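PDB 3OBB: NAD-dependent L-serine dehydrogenase from Pseudomonas aeruginosa, which catalyses the NAD+-dependent oxidation of L-serine and methyl-L-serine, has low activity toward beta-hydroxyisobutyrate, and is possibly involved in serine catabolism. Local coordinates for residues Ile6-Leu11 and Val62-Leu67; Leu92-Ser97 and Ala117-Pro122; Thr20-Ala25 and Arg150-Ala155. All coordinates share one frame; numbering follows the deposited sequence.

Contact 1 of 3, residues Ile6-Leu11 and Val62-Leu67; sequences IAFIGL and VVISML
Strands I6-I9 and V62-S65 form a parallel pair inside the Rossmann sheet, with axes 4.7 Å apart and inclined by 17°. Four backbone hydrogen bonds of 2.8 to 2.9 Å fix the register: A7 N to V62 O, I64 N to A7 O, I9 N to I64 O and M66 N to I9 O. On the face of I6, F8, V62 and I64, the F8 ring has CG anti to its backbone N (chi1 -152°), which swings the ring across toward I64: CE2 is 3.6 Å from I64 CG2, while I64 O sits above one ring face, displaced toward the rim. The opposite face carries a tight tip contact, I9 CD1 to V63 CG1 at 3.4 Å. Past the strand end, G10 belongs to the NAD+ site and to a Rossmann-type GxGxxG pattern; lacking a side chain, it admits M66 O to 3.3 Å from its CA, and L67 CD2 also packs on that CA. Helix 15-24 covers the F8/I64 face through M18, A19 and L22, helix 53-57 covers the A7/I9/V63 face, and strand 28-32 bonds to the other edge of strand 5-9.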
loop_
_atom_site.group_PDB
_atom_site.type_symbol
_atom_site.label_atom_id
_atom_site.label_comp_id
_atom_site.label_asym_id
_atom_site.label_seq_id
_atom_site.Cartn_x
_atom_site.Cartn_y
_atom_site.Cartn_z
ATOM N N ILE A 6 12.388 -12.008 44.140
ATOM C CA ILE A 6 12.328 -11.747 42.698
ATOM C C ILE A 6 13.616 -11.077 42.206
ATOM O O ILE A 6 14.131 -10.173 42.857
ATOM C CB ILE A 6 11.109 -10.857 42.335
ATOM C CG1 ILE A 6 9.796 -11.646 42.359
ATOM C CG2 ILE A 6 11.245 -10.295 40.930
ATOM C CD1 ILE A 6 9.364 -12.190 43.714
ATOM N N ALA A 7 14.153 -11.538 41.080
ATOM C CA ALA A 7 15.169 -10.774 40.376
ATOM C C ALA A 7 14.492 -10.051 39.199
ATOM O O ALA A 7 13.733 -10.671 38.456
ATOM C CB ALA A 7 16.301 -11.668 39.900
ATOM N N PHE A 8 14.719 -8.742 39.066
ATOM C CA PHE A 8 14.116 -7.953 37.984
ATOM C C PHE A 8 15.239 -7.359 37.134
ATOM O O PHE A 8 16.050 -6.549 37.606
ATOM C CB PHE A 8 13.181 -6.854 38.527
ATOM C CG PHE A 8 12.067 -6.458 37.587
ATOM C CD1 PHE A 8 12.320 -5.712 36.435
ATOM C CD2 PHE A 8 10.756 -6.804 37.871
ATOM C CE1 PHE A 8 11.289 -5.350 35.574
ATOM C CE2 PHE A 8 9.699 -6.420 37.025
ATOM C CZ PHE A 8 9.964 -5.700 35.872
ATOM N N ILE A 9 15.300 -7.797 35.885
ATOM C CA ILE A 9 16.326 -7.332 34.969
ATOM C C ILE A 9 15.669 -6.383 33.951
ATOM O O ILE A 9 14.755 -6.767 33.212
ATOM C CB ILE A 9 17.085 -8.533 34.311
ATOM C CG1 ILE A 9 17.874 -9.312 35.382
ATOM C CG2 ILE A 9 18.057 -8.078 33.241
ATOM C CD1 ILE A 9 17.296 -10.671 35.692
ATOM N N GLY A 10 16.116 -5.128 33.955
ATOM C CA GLY A 10 15.611 -4.141 33.011
ATOM C C GLY A 10 14.711 -3.173 33.734
ATOM O O GLY A 10 13.582 -3.518 34.100
ATOM N N LEU A 11 15.225 -1.961 33.953
ATOM C CA LEU A 11 14.502 -0.903 34.634
ATOM C C LEU A 11 14.297 0.335 33.732
ATOM O O LEU A 11 14.521 1.474 34.145
ATOM C CB LEU A 11 15.195 -0.532 35.946
ATOM C CG LEU A 11 15.598 -1.661 36.904
ATOM C CD1 LEU A 11 16.591 -1.126 37.945
ATOM C CD2 LEU A 11 14.386 -2.281 37.561
ATOM N N VAL A 62 11.913 -16.238 41.384
ATOM C CA VAL A 62 11.435 -15.831 40.042
ATOM C C VAL A 62 12.278 -14.712 39.421
ATOM O O VAL A 62 12.711 -13.784 40.102
ATOM C CB VAL A 62 9.913 -15.499 40.003
ATOM C CG1 VAL A 62 9.413 -15.031 41.329
ATOM C CG2 VAL A 62 9.590 -14.488 38.916
ATOM N N VAL A 63 12.567 -14.870 38.138
ATOM C CA VAL A 63 13.275 -13.872 37.353
ATOM C C VAL A 63 12.291 -13.259 36.356
ATOM O O VAL A 63 11.644 -13.987 35.596
ATOM C CB VAL A 63 14.447 -14.491 36.574
ATOM C CG1 VAL A 63 15.224 -13.413 35.853
ATOM C CG2 VAL A 63 15.363 -15.282 37.511
ATOM N N ILE A 64 12.171 -11.928 36.388
ATOM C CA ILE A 64 11.352 -11.178 35.446
ATOM C C ILE A 64 12.272 -10.251 34.655
ATOM O O ILE A 64 12.942 -9.412 35.260
ATOM C CB ILE A 64 10.297 -10.312 36.204
ATOM C CG1 ILE A 64 9.526 -11.171 37.205
ATOM C CG2 ILE A 64 9.383 -9.556 35.222
ATOM C CD1 ILE A 64 8.667 -10.399 38.173
ATOM N N SER A 65 12.339 -10.410 33.332
ATOM C CA SER A 65 13.066 -9.446 32.526
ATOM C C SER A 65 12.111 -8.507 31.768
ATOM O O SER A 65 10.937 -8.843 31.528
ATOM C CB SER A 65 14.113 -10.092 31.598
ATOM O OG SER A 65 13.634 -11.234 30.906
HETATM N N MSE A 66 12.623 -7.331 31.415
HETATM C CA MSE A 66 11.886 -6.343 30.641
HETATM C C MSE A 66 12.932 -5.429 30.009
HETATM O O MSE A 66 13.359 -4.445 30.606
HETATM C CB MSE A 66 10.897 -5.589 31.555
HETATM C CG MSE A 66 10.206 -4.362 30.963
HETATM SE SE MSE A 66 9.536 -4.530 29.157
HETATM C CE MSE A 66 10.867 -3.498 28.260
ATOM N N LEU A 67 13.365 -5.782 28.807
ATOM C CA LEU A 67 14.452 -5.069 28.124
ATOM C C LEU A 67 14.006 -4.485 26.767
ATOM O O LEU A 67 13.027 -4.967 26.166
ATOM C CB LEU A 67 15.657 -6.008 27.927
ATOM C CG LEU A 67 16.264 -6.686 29.160
ATOM C CD1 LEU A 67 17.158 -7.847 28.757
ATOM C CD2 LEU A 67 17.035 -5.699 30.025
#

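Contact 2 of 3, residues Leu92-Ser97 and Ala117-Pro122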
loop_
_atom_site.group_PDB
_atom_site.type_symbol
_atom_site.label_atom_id
_atom_site.label_comp_id
_atom_site.label_asym_id
_atom_site.label_seq_id
_atom_site.Cartn_x
_atom_site.Cartn_y
_atom_site.Cartn_z
ATOM N N LEU A 92 10.885 -19.779 38.536
ATOM C CA LEU A 92 9.961 -19.289 37.494
ATOM C C LEU A 92 10.583 -18.139 36.708
ATOM O O LEU A 92 11.047 -17.168 37.310
ATOM C CB LEU A 92 8.745 -18.702 38.198
ATOM C CG LEU A 92 7.330 -18.692 37.658
ATOM C CD1 LEU A 92 6.580 -17.586 38.340
ATOM C CD2 LEU A 92 7.256 -18.554 36.148
ATOM N N VAL A 93 10.576 -18.225 35.377
ATOM C CA VAL A 93 11.058 -17.119 34.553
ATOM C C VAL A 93 9.894 -16.458 33.813
ATOM O O VAL A 93 9.128 -17.133 33.140
ATOM C CB VAL A 93 12.153 -17.547 33.538
ATOM C CG1 VAL A 93 12.730 -16.311 32.835
ATOM C CG2 VAL A 93 13.260 -18.303 34.199
ATOM N N LEU A 94 9.758 -15.139 33.985
ATOM C CA LEU A 94 8.784 -14.319 33.249
ATOM C C LEU A 94 9.519 -13.370 32.299
ATOM O O LEU A 94 10.072 -12.371 32.739
ATOM C CB LEU A 94 7.916 -13.523 34.239
ATOM C CG LEU A 94 6.716 -14.187 34.968
ATOM C CD1 LEU A 94 6.812 -15.693 35.044
ATOM C CD2 LEU A 94 6.403 -13.607 36.354
ATOM N N GLU A 95 9.560 -13.698 31.011
ATOM C CA GLU A 95 10.199 -12.847 30.021
ATOM C C GLU A 95 9.130 -11.942 29.308
ATOM O O GLU A 95 8.337 -12.425 28.452
ATOM C CB GLU A 95 11.009 -13.690 29.031
ATOM C CG GLU A 95 12.227 -12.986 28.458
ATOM C CD GLU A 95 11.924 -11.541 27.999
ATOM O OE1 GLU A 95 12.414 -10.563 28.637
ATOM O OE2 GLU A 95 11.187 -11.401 27.001
ATOM N N CYS A 96 9.152 -10.651 29.672
ATOM C CA CYS A 96 8.060 -9.693 29.414
ATOM C C CYS A 96 8.422 -8.623 28.413
ATOM O O CYS A 96 7.643 -7.703 28.189
ATOM C CB CYS A 96 7.624 -8.969 30.690
ATOM S SG CYS A 96 7.077 -10.052 31.992
ATOM N N SER A 97 9.598 -8.756 27.812
ATOM C CA SER A 97 9.972 -7.902 26.704
ATOM C C SER A 97 9.111 -8.251 25.514
ATOM O O SER A 97 8.489 -9.316 25.464
ATOM C CB SER A 97 11.435 -8.140 26.332
ATOM O OG SER A 97 12.251 -7.898 27.457
ATOM N N ALA A 117 10.455 -23.499 34.434
ATOM C CA ALA A 117 9.150 -22.977 34.036
ATOM C C ALA A 117 9.282 -21.533 33.550
ATOM O O ALA A 117 9.580 -20.631 34.346
ATOM C CB ALA A 117 8.184 -23.054 35.190
HETATM N N MSE A 118 9.062 -21.328 32.247
HETATM C CA MSE A 118 9.133 -20.013 31.622
HETATM C C MSE A 118 7.833 -19.608 30.929
HETATM O O MSE A 118 7.149 -20.434 30.330
HETATM C CB MSE A 118 10.291 -19.936 30.618
HETATM C CG MSE A 118 10.247 -18.660 29.748
HETATM SE SE MSE A 118 11.739 -18.510 28.511
HETATM C CE MSE A 118 13.117 -18.041 29.773
ATOM N N LEU A 119 7.503 -18.326 31.032
ATOM C CA LEU A 119 6.409 -17.723 30.283
ATOM C C LEU A 119 6.948 -16.565 29.447
ATOM O O LEU A 119 7.848 -15.833 29.889
ATOM C CB LEU A 119 5.345 -17.187 31.248
ATOM C CG LEU A 119 4.642 -18.162 32.182
ATOM C CD1 LEU A 119 3.734 -17.384 33.109
ATOM C CD2 LEU A 119 3.871 -19.243 31.390
ATOM N N ASP A 120 6.416 -16.400 28.242
ATOM C CA ASP A 120 6.535 -15.114 27.549
ATOM C C ASP A 120 5.274 -14.318 27.895
ATOM O O ASP A 120 4.155 -14.779 27.690
ATOM C CB ASP A 120 6.788 -15.253 26.022
ATOM C CG ASP A 120 5.728 -16.109 25.297
ATOM O OD1 ASP A 120 5.734 -17.355 25.379
ATOM O OD2 ASP A 120 4.895 -15.528 24.596
ATOM N N ALA A 121 5.457 -13.146 28.469
ATOM C CA ALA A 121 4.340 -12.372 28.935
ATOM C C ALA A 121 4.548 -10.877 28.634
ATOM O O ALA A 121 4.644 -10.044 29.569
ATOM C CB ALA A 121 4.102 -12.614 30.419
ATOM N N PRO A 122 4.639 -10.543 27.334
ATOM C CA PRO A 122 4.747 -9.173 26.866
ATOM C C PRO A 122 3.535 -8.414 27.290
ATOM O O PRO A 122 2.449 -8.984 27.543
ATOM C CB PRO A 122 4.711 -9.310 25.348
ATOM C CG PRO A 122 4.008 -10.660 25.138
ATOM C CD PRO A 122 4.630 -11.473 26.195
#
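E95, whose backbone pairs with L119 and A121, has its carboxylate oxygen OE1 gripped by two hydroxyls. S97 OG donates to the syn lone pair of E95 OE1 at 2.9 Å, and S65 OG of the adjacent strand, which also bonds Y77 OH, reaches the same oxygen; S97 N adds weak bonds to both carboxylate oxygens. A bend at chi2 (-46°) folds the E95 chain back toward S97, and S97 OG in turn accepts from L67 N. The strand pairing itself is parallel and regular at first: V93 N meets A117 O at 2.8 Å, L119 N follows to V93 O, and E95 N reaches L119 O at 3.0 Å. The last bond departs from this pattern, because A121 N approaches E95 O at 3.0 Å from 44° above the carbonyl plane, just past the end of strand 92-95, where strand 117-124 is interrupted. There C96 CB and SG both pack on A121 O, each at 3.4 Å. Apolar contacts divide between the faces. Selenomethionine M118 bends at chi3 (-74°), which brings its CE to V93 CG1 at 3.5 Å, whereas L94 and L119 run side by side on the other face and touch CD1 to CD1 at 4.0 Å. Two buried carboxylates, E95 and D120, thus lie on the V93/M118 face, each with bonds of its own. D120 OD1 is bonded by H108 NE2 and G167 N and its OD2 by Q170 N; these amides at the start of helix 168-196 would be expected to favour a negative D120, and they tie strand 117-124 to the helix that carries the active-site K173, whose side chain is about 4 Å from that of P122.

Contact 3 of 3, residues Thr20-Ala25 and Arg150-Ala155; sequences TNLLKA and RPLFEA
A155 and L22 carry this helix-helix contact, with L152 beside them and the exposed A25 at the margin. The methyl of A155 faces helix 15-24 and meets two groups about a turn apart: its CB is 3.7 Å from A25 CB and 3.8 Å from L22 CD2. The same CD2 touches L152 CD2 tip to tip at 4.0 Å. L22 has CG anti to its carbonyl carbon (chi1 -68°), which carries the branch across to helix 143-156; its CD2 serves this contact while its CD1 turns to I64 of the sheet.

Contacts between carbon and backbone oxygen form a second group. L22 CD2 lies 3.7 Å from L152 O, which rests the leucine methyl against main chain as well as side chains. N21 CB lies 3.8 Å from A155 O. Helix 143-156 is kinked at P151, whose ring nitrogen has no hydrogen to give, and L152 N also makes no bond to the preceding turn.

Polar bonding between the two segments is absent. N21 ND2 bonds outside the pair, to A131 O.

The geometry agrees with a small, steep crossing: the segment axes come within 9.6 Å at 109°, and only 186 Å² is buried. Residues 20-25 lie within the range that binds NAD+, but the contact itself faces helix 143-156 and the sheet. Both helices cover the same face of the sheet, L22 on I64 and L152 on V62, which is the layered alpha/beta packing of a Rossmann-type domain.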
loop_
_atom_site.group_PDB
_atom_site.type_symbol
_atom_site.label_atom_id
_atom_site.label_comp_id
_atom_site.label_asym_id
_atom_site.label_seq_id
_atom_site.Cartn_x
_atom_site.Cartn_y
_atom_site.Cartn_z
ATOM N N THR A 20 8.717 -1.488 40.538
ATOM C CA THR A 20 8.256 -0.700 41.679
ATOM C C THR A 20 6.926 -1.209 42.182
ATOM O O THR A 20 6.729 -1.292 43.391
ATOM C CB THR A 20 8.146 0.808 41.339
ATOM O OG1 THR A 20 9.425 1.253 40.882
ATOM C CG2 THR A 20 7.713 1.638 42.564
ATOM N N ASN A 21 6.019 -1.558 41.260
ATOM C CA ASN A 21 4.750 -2.153 41.668
ATOM C C ASN A 21 4.849 -3.469 42.424
ATOM O O ASN A 21 4.079 -3.698 43.374
ATOM C CB ASN A 21 3.771 -2.279 40.505
ATOM C CG ASN A 21 3.113 -0.989 40.220
ATOM O OD1 ASN A 21 2.708 -0.289 41.151
ATOM N ND2 ASN A 21 3.063 -0.610 38.950
ATOM N N LEU A 22 5.794 -4.315 42.015
ATOM C CA LEU A 22 6.116 -5.531 42.782
ATOM C C LEU A 22 6.534 -5.213 44.217
ATOM O O LEU A 22 6.030 -5.823 45.148
ATOM C CB LEU A 22 7.150 -6.392 42.060
ATOM C CG LEU A 22 6.624 -7.015 40.761
ATOM C CD1 LEU A 22 7.701 -7.889 40.137
ATOM C CD2 LEU A 22 5.367 -7.844 41.025
ATOM N N LEU A 23 7.432 -4.242 44.386
ATOM C CA LEU A 23 7.796 -3.715 45.711
ATOM C C LEU A 23 6.584 -3.247 46.530
ATOM O O LEU A 23 6.498 -3.518 47.723
ATOM C CB LEU A 23 8.753 -2.530 45.572
ATOM C CG LEU A 23 10.221 -2.774 45.260
ATOM C CD1 LEU A 23 10.972 -1.450 45.171
ATOM C CD2 LEU A 23 10.838 -3.694 46.281
ATOM N N LYS A 24 5.663 -2.516 45.902
ATOM C CA LYS A 24 4.515 -1.993 46.629
ATOM C C LYS A 24 3.614 -3.147 47.074
ATOM O O LYS A 24 2.991 -3.077 48.133
ATOM C CB LYS A 24 3.712 -1.012 45.763
ATOM C CG LYS A 24 4.401 0.319 45.413
ATOM C CD LYS A 24 3.916 0.736 44.019
ATOM C CE LYS A 24 3.426 2.187 43.904
ATOM N NZ LYS A 24 4.387 3.220 44.418
ATOM N N ALA A 25 3.546 -4.191 46.242
ATOM C CA ALA A 25 2.875 -5.460 46.564
ATOM C C ALA A 25 3.567 -6.276 47.685
ATOM O O ALA A 25 3.000 -7.228 48.181
ATOM C CB ALA A 25 2.739 -6.299 45.325
ATOM N N ARG A 150 0.665 -16.128 38.589
ATOM C CA ARG A 150 -0.514 -15.271 38.615
ATOM C C ARG A 150 -0.440 -14.086 39.605
ATOM O O ARG A 150 -0.590 -12.939 39.168
ATOM C CB ARG A 150 -1.814 -16.062 38.748
ATOM C CG ARG A 150 -3.009 -15.143 38.635
ATOM C CD ARG A 150 -4.330 -15.873 38.687
ATOM N NE ARG A 150 -4.545 -16.705 37.514
ATOM C CZ ARG A 150 -4.869 -16.265 36.297
ATOM N NH1 ARG A 150 -5.013 -14.963 36.034
ATOM N NH2 ARG A 150 -5.043 -17.148 35.332
ATOM N N PRO A 151 -0.178 -14.346 40.916
ATOM C CA PRO A 151 -0.123 -13.237 41.883
ATOM C C PRO A 151 0.852 -12.117 41.498
ATOM O O PRO A 151 0.665 -10.974 41.930
ATOM C CB PRO A 151 0.346 -13.917 43.178
ATOM C CG PRO A 151 -0.054 -15.346 43.040
ATOM C CD PRO A 151 0.067 -15.651 41.570
ATOM N N LEU A 152 1.879 -12.443 40.710
ATOM C CA LEU A 152 2.859 -11.449 40.242
ATOM C C LEU A 152 2.312 -10.557 39.122
ATOM O O LEU A 152 2.576 -9.350 39.093
ATOM C CB LEU A 152 4.149 -12.121 39.769
ATOM C CG LEU A 152 5.037 -12.793 40.809
ATOM C CD1 LEU A 152 6.089 -13.606 40.098
ATOM C CD2 LEU A 152 5.674 -11.755 41.688
ATOM N N PHE A 153 1.577 -11.180 38.198
ATOM C CA PHE A 153 0.876 -10.490 37.113
ATOM C C PHE A 153 -0.215 -9.602 37.669
ATOM O O PHE A 153 -0.409 -8.490 37.197
ATOM C CB PHE A 153 0.226 -11.503 36.180
ATOM C CG PHE A 153 1.192 -12.259 35.324
ATOM C CD1 PHE A 153 0.978 -13.602 35.046
ATOM C CD2 PHE A 153 2.311 -11.642 34.799
ATOM C CE1 PHE A 153 1.852 -14.319 34.228
ATOM C CE2 PHE A 153 3.206 -12.351 33.999
ATOM C CZ PHE A 153 2.965 -13.700 33.709
ATOM N N GLU A 154 -0.938 -10.109 38.665
ATOM C CA GLU A 154 -1.944 -9.324 39.378
ATOM C C GLU A 154 -1.382 -8.115 40.128
ATOM O O GLU A 154 -2.080 -7.125 40.322
ATOM C CB GLU A 154 -2.735 -10.217 40.316
ATOM C CG GLU A 154 -3.454 -11.316 39.570
ATOM C CD GLU A 154 -4.454 -12.042 40.415
ATOM O OE1 GLU A 154 -4.449 -11.844 41.642
ATOM O OE2 GLU A 154 -5.258 -12.809 39.841
ATOM N N ALA A 155 -0.121 -8.176 40.521
ATOM C CA ALA A 155 0.510 -7.043 41.165
ATOM C C ALA A 155 0.899 -5.964 40.142
ATOM O O ALA A 155 0.861 -4.765 40.447
ATOM C CB ALA A 155 1.734 -7.507 41.927
#

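How the contacts relate
Contacts 1 and 2 are buried strand pairs of one sheet, joined directly because strands 62-65 and 92-95 are neighbours: V63 O accepts from L94 N. Contact 3 lies one layer out, between helices, and reaches the more exposed A25. The difference shows in chemistry. Backbone bonds dominate the first two, with side-chain polar groups concentrated in contact 2 near the active site, whereas contact 3 relies on methyl groups. It nevertheless abuts both pairs: L22 also reaches F8 of contact 1, while L152 and F153 reach L94, L119 and A121 of contact 2. Residues 20-25 follow 6-11 through the glycine-containing turn.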